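Long-range contacts in serine protease inhibitor (Schistosoma haematobium, PDB 3STO), which probably inhibits serine endopeptidases, as a trematode member of the serpin family: residues Lys20-Ala25 / Lys69-Lys74; Gly229-Gly234 / Thr289-Arg294; Glu242-Pro247 / Val373-Thr378. One frame throughout, in Å; residues are numbered along the deposited sequence.

All three contacts belong to one serpin fold, and contact 1 precedes the other two along the chain. It lies in the helical part, where helix 18-30 meets the end of helix 61-70, about 35 Å from contact 2 and 32 Å from contact 3 between centres. Contacts 2 and 3 are neighbours, their centres about 6 Å apart, and their segments alternate in sequence. In contact 2 strand 218-236, passing from sheet C to sheet B, pairs with strand 287-305; contact 3 packs sheet B against sheet C. A probable hydrogen bond, 2.7 Å between Ser292 O and Phe375 N, links them, about 15 to 16 Å from contact 1 between nearest atoms.

Contact 1 (Lys20-Ala25 / Lys69-Lys74)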
loop_
_atom_site.group_PDB
_atom_site.type_symbol
_atom_site.label_atom_id
_atom_site.label_comp_id
_atom_site.label_asym_id
_atom_site.label_seq_id
_atom_site.Cartn_x
_atom_site.Cartn_y
_atom_site.Cartn_z
ATOM N N LYS A 20 6.521 -11.312 -3.733
ATOM C CA LYS A 20 6.185 -11.653 -2.354
ATOM C C LYS A 20 7.420 -11.594 -1.466
ATOM O O LYS A 20 7.326 -11.247 -0.284
ATOM C CB LYS A 20 5.500 -13.024 -2.240
ATOM C CG LYS A 20 4.078 -13.070 -2.754
ATOM C CD LYS A 20 3.346 -14.348 -2.288
ATOM C CE LYS A 20 1.953 -14.412 -2.894
ATOM N NZ LYS A 20 0.999 -15.322 -2.153
ATOM N N ALA A 21 8.572 -11.953 -2.033
ATOM C CA ALA A 21 9.873 -11.822 -1.363
ATOM C C ALA A 21 10.178 -10.360 -1.061
ATOM O O ALA A 21 10.538 -10.002 0.065
ATOM C CB ALA A 21 10.958 -12.396 -2.237
ATOM N N PHE A 22 10.027 -9.517 -2.076
ATOM C CA PHE A 22 10.158 -8.085 -1.882
ATOM C C PHE A 22 9.218 -7.635 -0.759
ATOM O O PHE A 22 9.623 -7.012 0.210
ATOM C CB PHE A 22 9.801 -7.332 -3.170
ATOM C CG PHE A 22 9.807 -5.845 -2.998
ATOM C CD1 PHE A 22 11.010 -5.142 -2.939
ATOM C CD2 PHE A 22 8.617 -5.150 -2.817
ATOM C CE1 PHE A 22 11.021 -3.768 -2.735
ATOM C CE2 PHE A 22 8.610 -3.771 -2.610
ATOM C CZ PHE A 22 9.815 -3.072 -2.584
ATOM N N THR A 23 7.945 -7.957 -0.920
ATOM C CA THR A 23 6.912 -7.538 0.017
ATOM C C THR A 23 7.266 -7.847 1.470
ATOM O O THR A 23 7.144 -6.993 2.322
ATOM C CB THR A 23 5.544 -8.131 -0.358
ATOM O OG1 THR A 23 5.082 -7.493 -1.562
ATOM C CG2 THR A 23 4.580 -7.835 0.733
ATOM N N HIS A 24 7.764 -9.045 1.721
ATOM C CA HIS A 24 8.194 -9.436 3.057
ATOM C C HIS A 24 9.374 -8.609 3.577
ATOM O O HIS A 24 9.350 -8.145 4.709
ATOM C CB HIS A 24 8.525 -10.944 3.113
ATOM C CG HIS A 24 8.801 -11.445 4.499
ATOM N ND1 HIS A 24 9.442 -12.640 4.748
ATOM C CD2 HIS A 24 8.514 -10.902 5.714
ATOM C CE1 HIS A 24 9.532 -12.821 6.060
ATOM N NE2 HIS A 24 8.984 -11.780 6.665
ATOM N N ALA A 25 10.382 -8.398 2.731
ATOM C CA ALA A 25 11.567 -7.653 3.118
ATOM C C ALA A 25 11.172 -6.236 3.422
ATOM O O ALA A 25 11.632 -5.617 4.400
ATOM C CB ALA A 25 12.622 -7.673 1.988
ATOM N N LYS A 69 18.072 -7.117 -7.543
ATOM C CA LYS A 69 18.303 -8.012 -6.411
ATOM C C LYS A 69 17.210 -7.849 -5.338
ATOM O O LYS A 69 16.657 -8.828 -4.821
ATOM C CB LYS A 69 19.701 -7.783 -5.809
ATOM C CG LYS A 69 20.778 -8.753 -6.287
ATOM N N THR A 70 16.912 -6.605 -5.001
ATOM C CA THR A 70 15.958 -6.317 -3.960
ATOM C C THR A 70 14.618 -6.847 -4.407
ATOM O O THR A 70 13.802 -7.276 -3.600
ATOM C CB THR A 70 15.839 -4.821 -3.733
ATOM O OG1 THR A 70 17.084 -4.321 -3.228
ATOM C CG2 THR A 70 14.743 -4.534 -2.747
HETATM N N MSE A 71 14.425 -6.846 -5.717
HETATM C CA MSE A 71 13.199 -7.330 -6.337
HETATM C C MSE A 71 13.236 -8.831 -6.452
HETATM O O MSE A 71 12.235 -9.462 -6.809
HETATM C CB MSE A 71 13.016 -6.728 -7.736
HETATM C CG MSE A 71 11.602 -6.550 -8.092
HETATM SE SE MSE A 71 10.858 -5.346 -6.768
HETATM C CE MSE A 71 11.693 -3.716 -7.433
ATOM N N ARG A 72 14.409 -9.402 -6.188
ATOM C CA ARG A 72 14.559 -10.852 -6.162
ATOM C C ARG A 72 14.332 -11.487 -7.549
ATOM O O ARG A 72 13.779 -12.585 -7.632
ATOM C CB ARG A 72 13.575 -11.435 -5.141
ATOM C CG ARG A 72 14.170 -12.298 -4.064
ATOM C CD ARG A 72 14.836 -11.558 -2.901
ATOM N NE ARG A 72 14.345 -10.211 -2.600
ATOM C CZ ARG A 72 14.577 -9.568 -1.446
ATOM N NH1 ARG A 72 15.242 -10.164 -0.467
ATOM N NH2 ARG A 72 14.126 -8.325 -1.251
ATOM N N LEU A 73 14.772 -10.799 -8.616
ATOM C CA LEU A 73 14.631 -11.279 -9.997
ATOM C C LEU A 73 15.548 -12.468 -10.284
ATOM O O LEU A 73 16.603 -12.592 -9.681
ATOM C CB LEU A 73 14.948 -10.165 -11.000
ATOM C CG LEU A 73 14.135 -8.870 -10.966
ATOM C CD1 LEU A 73 14.500 -7.947 -12.116
ATOM C CD2 LEU A 73 12.655 -9.165 -10.991
ATOM N N LYS A 74 15.144 -13.338 -11.205
ATOM C CA LYS A 74 16.001 -14.448 -11.657
ATOM C C LYS A 74 17.202 -13.947 -12.449
ATOM O O LYS A 74 18.304 -14.473 -12.345
ATOM C CB LYS A 74 15.226 -15.432 -12.556
ATOM C CG LYS A 74 14.107 -16.181 -11.864
#
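Phe22 and Met71 mark the closest backbone approach, 5.4 Å between their CA atoms, where helix 18-30 passes the C-terminal end of helix 61-70; Arg72, with positive phi, closes that end in a Schellman motif. The Phe22 ring, its CG anti to the backbone N (chi1 175°), meets Met71 with a face and Thr70 with an edge. The selenium of Met71 (a selenomethionine) lies over one ring face, 4.2 Å from SE to the centroid of Phe22, a Met-aromatic contact. At the ring edge Thr70 O is 3.6 Å from Phe22 CD1, and Thr70 CG2 packs against CD1 and CE1. Ile46 and Leu50 of helix 43-55 extend this apolar cluster, touching Phe22 and Met71 respectively. Arg72, bent at chi2 and chi3, folds back over its own helix end: NH2 donates to Thr70 O at 2.6 Å, while NE adds a weak bond to the same oxygen. The folded chain presents Arg72 CG to Ala21 CB at 3.7 Å and Arg72 NH2 to Ala25 CB at 3.6 Å. No hydrogen bond crosses between the segments. The guanidinium instead serves a carbonyl of the last helical turn, where its positive charge would probably be favourable, and helix 18-30 meets this helix end through apolar, selenium-aromatic and guanidinium packing.

Contact 2 (Gly229-Gly234 / Thr289-Arg294); sequences GVMKYG and TTVSLR
Met231 and Val291 cross at about a right angle where strands 218-236 and 287-305 pair antiparallel in the serpin fold, at the point where strand 218-236 passes from sheet C to sheet B. Three bridges join the two segments: Gly229 with Val291 and Met231 with Thr289 are hydrogen-bonded pairs, flanking the non-hydrogen-bonded pair Val230-Thr290. Gly229 and Val291 exchange two bonds, whereas Thr289 N to Met231 O is weak. The axes of the two short segments are 107° apart, far from an ideal antiparallel alignment.

Met231 (a selenomethionine) carries much of the side-chain contact. Met231 CG sits between the backbone N and the carbonyl carbon, the crowded position (chi1 56°), and meets Val291 CG2 at 3.7 Å. Extended at chi2, the chain puts Met231 SE 3.8 Å from Leu293 CD2; the bend at chi3 turns CE onto Leu293 CB and CD2. Val291 holds CG1 anti to the backbone N (chi1 -178°), which leaves CG2 as the branch facing Met231; Phe375 of strand 373-376 also touches Val291.

Beyond Met231, Tyr233 crosses Thr289 obliquely and its ring leads away, its OH hydrogen-bonded to Glu242. Thr289 OG1 has its hydrogen bond with Lys287 O. On the face that carries Val230 and Thr290, opposite Met231 and Val291, Val230 CG2 and Thr290 CG2 approach only to 4.3 Å, and Thr290 OG1 bonds to Glu372 N. Tyr233 CB lies 3.5 Å from Thr289 OG1.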
loop_
_atom_site.group_PDB
_atom_site.type_symbol
_atom_site.label_atom_id
_atom_site.label_comp_id
_atom_site.label_asym_id
_atom_site.label_seq_id
_atom_site.Cartn_x
_atom_site.Cartn_y
_atom_site.Cartn_z
ATOM N N GLY A 229 -24.145 -10.675 10.654
ATOM C CA GLY A 229 -23.980 -11.178 9.311
ATOM C C GLY A 229 -23.158 -12.438 9.202
ATOM O O GLY A 229 -22.565 -12.917 10.169
ATOM N N VAL A 230 -23.158 -12.995 8.002
ATOM C CA VAL A 230 -22.391 -14.177 7.740
ATOM C C VAL A 230 -21.060 -13.670 7.246
ATOM O O VAL A 230 -21.005 -12.776 6.402
ATOM C CB VAL A 230 -23.079 -15.039 6.674
ATOM C CG1 VAL A 230 -22.192 -16.212 6.269
ATOM C CG2 VAL A 230 -24.371 -15.541 7.234
HETATM N N MSE A 231 -19.980 -14.192 7.813
HETATM C CA MSE A 231 -18.667 -13.884 7.265
HETATM C C MSE A 231 -17.649 -14.912 7.690
HETATM O O MSE A 231 -17.915 -15.740 8.560
HETATM C CB MSE A 231 -18.227 -12.443 7.582
HETATM C CG MSE A 231 -18.203 -12.043 9.057
HETATM SE SE MSE A 231 -18.079 -10.043 9.379
HETATM C CE MSE A 231 -20.013 -9.628 9.672
ATOM N N LYS A 232 -16.495 -14.872 7.044
ATOM C CA LYS A 232 -15.403 -15.779 7.373
ATOM C C LYS A 232 -14.714 -15.327 8.653
ATOM O O LYS A 232 -14.457 -14.143 8.858
ATOM C CB LYS A 232 -14.415 -15.838 6.219
ATOM C CG LYS A 232 -14.891 -16.690 5.076
ATOM C CD LYS A 232 -14.555 -18.132 5.342
ATOM C CE LYS A 232 -14.840 -18.958 4.126
ATOM N NZ LYS A 232 -14.094 -18.310 3.029
ATOM N N TYR A 233 -14.442 -16.274 9.528
ATOM C CA TYR A 233 -13.991 -15.933 10.856
ATOM C C TYR A 233 -13.113 -17.045 11.384
ATOM O O TYR A 233 -13.275 -18.207 11.019
ATOM C CB TYR A 233 -15.204 -15.735 11.794
ATOM C CG TYR A 233 -14.828 -15.784 13.250
ATOM C CD1 TYR A 233 -14.835 -17.000 13.949
ATOM C CD2 TYR A 233 -14.403 -14.631 13.920
ATOM C CE1 TYR A 233 -14.465 -17.068 15.298
ATOM C CE2 TYR A 233 -14.021 -14.685 15.273
ATOM C CZ TYR A 233 -14.046 -15.898 15.955
ATOM O OH TYR A 233 -13.667 -15.941 17.287
ATOM N N GLY A 234 -12.179 -16.696 12.252
ATOM C CA GLY A 234 -11.354 -17.704 12.879
ATOM C C GLY A 234 -10.745 -17.141 14.143
ATOM O O GLY A 234 -10.417 -15.944 14.190
ATOM N N THR A 289 -19.485 -17.989 9.413
ATOM C CA THR A 289 -19.953 -17.887 10.771
ATOM C C THR A 289 -20.885 -16.696 10.819
ATOM O O THR A 289 -20.796 -15.760 10.000
ATOM C CB THR A 289 -18.787 -17.582 11.765
ATOM O OG1 THR A 289 -17.593 -18.274 11.386
ATOM C CG2 THR A 289 -19.136 -18.001 13.137
ATOM N N THR A 290 -21.775 -16.713 11.797
ATOM C CA THR A 290 -22.610 -15.553 12.035
ATOM C C THR A 290 -21.895 -14.702 13.064
ATOM O O THR A 290 -21.470 -15.182 14.124
ATOM C CB THR A 290 -24.080 -15.935 12.442
ATOM O OG1 THR A 290 -24.078 -16.784 13.594
ATOM C CG2 THR A 290 -24.741 -16.687 11.310
ATOM N N VAL A 291 -21.733 -13.438 12.722
ATOM C CA VAL A 291 -20.929 -12.544 13.529
ATOM C C VAL A 291 -21.666 -11.270 13.848
ATOM O O VAL A 291 -22.283 -10.630 12.968
ATOM C CB VAL A 291 -19.626 -12.181 12.789
ATOM C CG1 VAL A 291 -18.769 -11.296 13.635
ATOM C CG2 VAL A 291 -18.887 -13.426 12.445
ATOM N N SER A 292 -21.608 -10.914 15.124
ATOM C CA SER A 292 -21.953 -9.565 15.553
ATOM C C SER A 292 -20.674 -8.723 15.408
ATOM O O SER A 292 -19.712 -8.901 16.149
ATOM C CB SER A 292 -22.418 -9.575 17.002
ATOM O OG SER A 292 -22.477 -8.261 17.513
ATOM N N LEU A 293 -20.661 -7.845 14.420
ATOM C CA LEU A 293 -19.475 -7.080 14.090
ATOM C C LEU A 293 -19.648 -5.627 14.483
ATOM O O LEU A 293 -20.601 -4.979 14.065
ATOM C CB LEU A 293 -19.193 -7.173 12.582
ATOM C CG LEU A 293 -18.153 -6.236 11.944
ATOM C CD1 LEU A 293 -16.793 -6.450 12.561
ATOM C CD2 LEU A 293 -18.077 -6.429 10.409
ATOM N N ARG A 294 -18.724 -5.100 15.272
ATOM C CA ARG A 294 -18.684 -3.650 15.458
ATOM C C ARG A 294 -17.360 -3.127 15.010
ATOM O O ARG A 294 -16.314 -3.670 15.352
ATOM C CB ARG A 294 -18.903 -3.260 16.909
ATOM C CG ARG A 294 -20.111 -3.900 17.537
ATOM C CD ARG A 294 -20.492 -3.128 18.759
ATOM N NE ARG A 294 -21.478 -3.840 19.533
ATOM C CZ ARG A 294 -21.380 -4.019 20.835
ATOM N NH1 ARG A 294 -20.333 -3.526 21.483
ATOM N NH2 ARG A 294 -22.324 -4.673 21.484
#

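Contact 3 (Glu242-Pro247 / Val373-Thr378)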
loop_
_atom_site.group_PDB
_atom_site.type_symbol
_atom_site.label_atom_id
_atom_site.label_comp_id
_atom_site.label_asym_id
_atom_site.label_seq_id
_atom_site.Cartn_x
_atom_site.Cartn_y
_atom_site.Cartn_z
ATOM N N GLU A 242 -8.014 -13.061 16.702
ATOM C CA GLU A 242 -9.098 -13.625 15.917
ATOM C C GLU A 242 -9.235 -12.764 14.679
ATOM O O GLU A 242 -8.832 -11.608 14.692
ATOM C CB GLU A 242 -10.433 -13.711 16.721
ATOM C CG GLU A 242 -10.911 -12.398 17.395
ATOM C CD GLU A 242 -12.124 -12.575 18.384
ATOM O OE1 GLU A 242 -12.768 -13.656 18.421
ATOM O OE2 GLU A 242 -12.457 -11.617 19.129
ATOM N N ILE A 243 -9.830 -13.318 13.624
ATOM C CA ILE A 243 -9.868 -12.653 12.346
ATOM C C ILE A 243 -11.233 -12.793 11.689
ATOM O O ILE A 243 -11.833 -13.860 11.760
ATOM C CB ILE A 243 -8.766 -13.282 11.405
ATOM C CG1 ILE A 243 -7.368 -13.068 11.986
ATOM C CG2 ILE A 243 -8.855 -12.747 9.961
ATOM C CD1 ILE A 243 -6.259 -13.608 11.121
ATOM N N VAL A 244 -11.709 -11.724 11.049
ATOM C CA VAL A 244 -12.843 -11.792 10.153
ATOM C C VAL A 244 -12.416 -11.274 8.817
ATOM O O VAL A 244 -11.498 -10.468 8.726
ATOM C CB VAL A 244 -14.135 -10.963 10.593
ATOM C CG1 VAL A 244 -14.820 -11.614 11.772
ATOM C CG2 VAL A 244 -13.808 -9.496 10.861
ATOM N N SER A 245 -13.100 -11.744 7.779
ATOM C CA SER A 245 -12.887 -11.276 6.413
ATOM C C SER A 245 -14.204 -10.741 5.897
ATOM O O SER A 245 -15.195 -11.453 5.877
ATOM C CB SER A 245 -12.424 -12.419 5.547
ATOM O OG SER A 245 -11.834 -11.900 4.398
ATOM N N LYS A 246 -14.233 -9.476 5.522
ATOM C CA LYS A 246 -15.472 -8.872 5.085
ATOM C C LYS A 246 -15.289 -8.470 3.631
ATOM O O LYS A 246 -14.568 -7.530 3.321
ATOM C CB LYS A 246 -15.831 -7.657 5.927
ATOM C CG LYS A 246 -17.082 -6.952 5.450
ATOM C CD LYS A 246 -17.556 -5.860 6.416
ATOM C CE LYS A 246 -18.826 -5.156 5.893
ATOM N NZ LYS A 246 -19.890 -6.123 5.549
ATOM N N PRO A 247 -15.960 -9.184 2.730
ATOM C CA PRO A 247 -15.735 -8.994 1.294
ATOM C C PRO A 247 -16.200 -7.639 0.758
ATOM O O PRO A 247 -17.198 -7.051 1.176
ATOM C CB PRO A 247 -16.560 -10.127 0.649
ATOM C CG PRO A 247 -17.076 -10.983 1.791
ATOM C CD PRO A 247 -17.055 -10.124 3.017
ATOM N N VAL A 373 -20.701 -15.489 17.276
ATOM C CA VAL A 373 -19.441 -14.837 17.646
ATOM C C VAL A 373 -19.570 -13.319 17.776
ATOM O O VAL A 373 -20.221 -12.668 16.946
ATOM C CB VAL A 373 -18.357 -15.187 16.587
ATOM C CG1 VAL A 373 -17.653 -13.982 16.097
ATOM C CG2 VAL A 373 -17.406 -16.232 17.121
ATOM N N ASP A 374 -18.973 -12.741 18.815
ATOM C CA ASP A 374 -18.870 -11.277 18.852
ATOM C C ASP A 374 -17.540 -10.868 18.273
ATOM O O ASP A 374 -16.523 -11.485 18.560
ATOM C CB ASP A 374 -18.980 -10.726 20.260
ATOM C CG ASP A 374 -20.386 -10.758 20.765
ATOM O OD1 ASP A 374 -21.287 -11.000 19.937
ATOM O OD2 ASP A 374 -20.596 -10.547 21.981
ATOM N N PHE A 375 -17.540 -9.854 17.426
ATOM C CA PHE A 375 -16.275 -9.326 16.920
ATOM C C PHE A 375 -16.383 -7.829 17.046
ATOM O O PHE A 375 -16.845 -7.150 16.119
ATOM C CB PHE A 375 -16.047 -9.736 15.458
ATOM C CG PHE A 375 -14.622 -9.632 15.008
ATOM C CD1 PHE A 375 -13.756 -10.673 15.209
ATOM C CD2 PHE A 375 -14.155 -8.484 14.358
ATOM C CE1 PHE A 375 -12.440 -10.580 14.781
ATOM C CE2 PHE A 375 -12.850 -8.380 13.938
ATOM C CZ PHE A 375 -11.983 -9.419 14.153
ATOM N N HIS A 376 -15.981 -7.318 18.204
ATOM C CA HIS A 376 -16.205 -5.914 18.529
ATOM C C HIS A 376 -14.889 -5.156 18.553
ATOM O O HIS A 376 -14.053 -5.385 19.407
ATOM C CB HIS A 376 -16.950 -5.797 19.860
ATOM C CG HIS A 376 -18.315 -6.392 19.824
ATOM N ND1 HIS A 376 -19.086 -6.554 20.954
ATOM C CD2 HIS A 376 -19.055 -6.858 18.790
ATOM C CE1 HIS A 376 -20.236 -7.106 20.620
ATOM N NE2 HIS A 376 -20.243 -7.298 19.309
ATOM N N VAL A 377 -14.700 -4.278 17.574
ATOM C CA VAL A 377 -13.387 -3.688 17.330
ATOM C C VAL A 377 -13.290 -2.451 18.233
ATOM O O VAL A 377 -13.575 -1.344 17.808
ATOM C CB VAL A 377 -13.152 -3.392 15.791
ATOM C CG1 VAL A 377 -11.802 -2.777 15.531
ATOM C CG2 VAL A 377 -13.298 -4.655 14.958
ATOM N N THR A 378 -12.908 -2.667 19.490
ATOM C CA THR A 378 -12.969 -1.626 20.510
ATOM C C THR A 378 -11.592 -1.226 21.064
ATOM O O THR A 378 -11.499 -0.448 22.022
ATOM C CB THR A 378 -13.850 -2.096 21.720
ATOM O OG1 THR A 378 -13.341 -3.336 22.207
ATOM C CG2 THR A 378 -15.269 -2.304 21.308
#
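Val244 meets the face of Phe375 in a CH-pi contact: its CG2 stands 3.8 Å from the ring centroid of Phe375 and 25° off the ring normal. The two side chains reach toward each other tip to tip, and the methyl is displaced toward the rim, 3.4 Å from Val244 CG2 to Phe375 CE2. Both branches take part, since Val244 CG1 rests 3.7 Å from Phe375 CD1. Phe375 has CG anti to the backbone N (chi1 -161°), which starts its ring toward strand 241-247.

Aliphatic and backbone atoms of Glu242 and Ile243 add further packing on the ring from this strand. Glu242 CG comes within 3.5 Å of Phe375 CE1, the two side chains sliding past each other in opposite directions, while Ile243 N and Glu242 O also lie near CE1. Strands 241-247 and 373-376 run nearly perpendicular here, 86° apart, with axes 9.1 Å from each other at closest approach. In the serpin fold the former belongs to sheet B and the latter is the first strand of sheet C, so the contact packs sheet B against sheet C. The two strands do not pair with each other; Phe375 spans the distance between them, and Leu259 of strand 253-260 also packs on it.

Polar interactions turn to other partners, Glu242 OE1 to Tyr233 OH, as no hydrogen bond crosses between the segments.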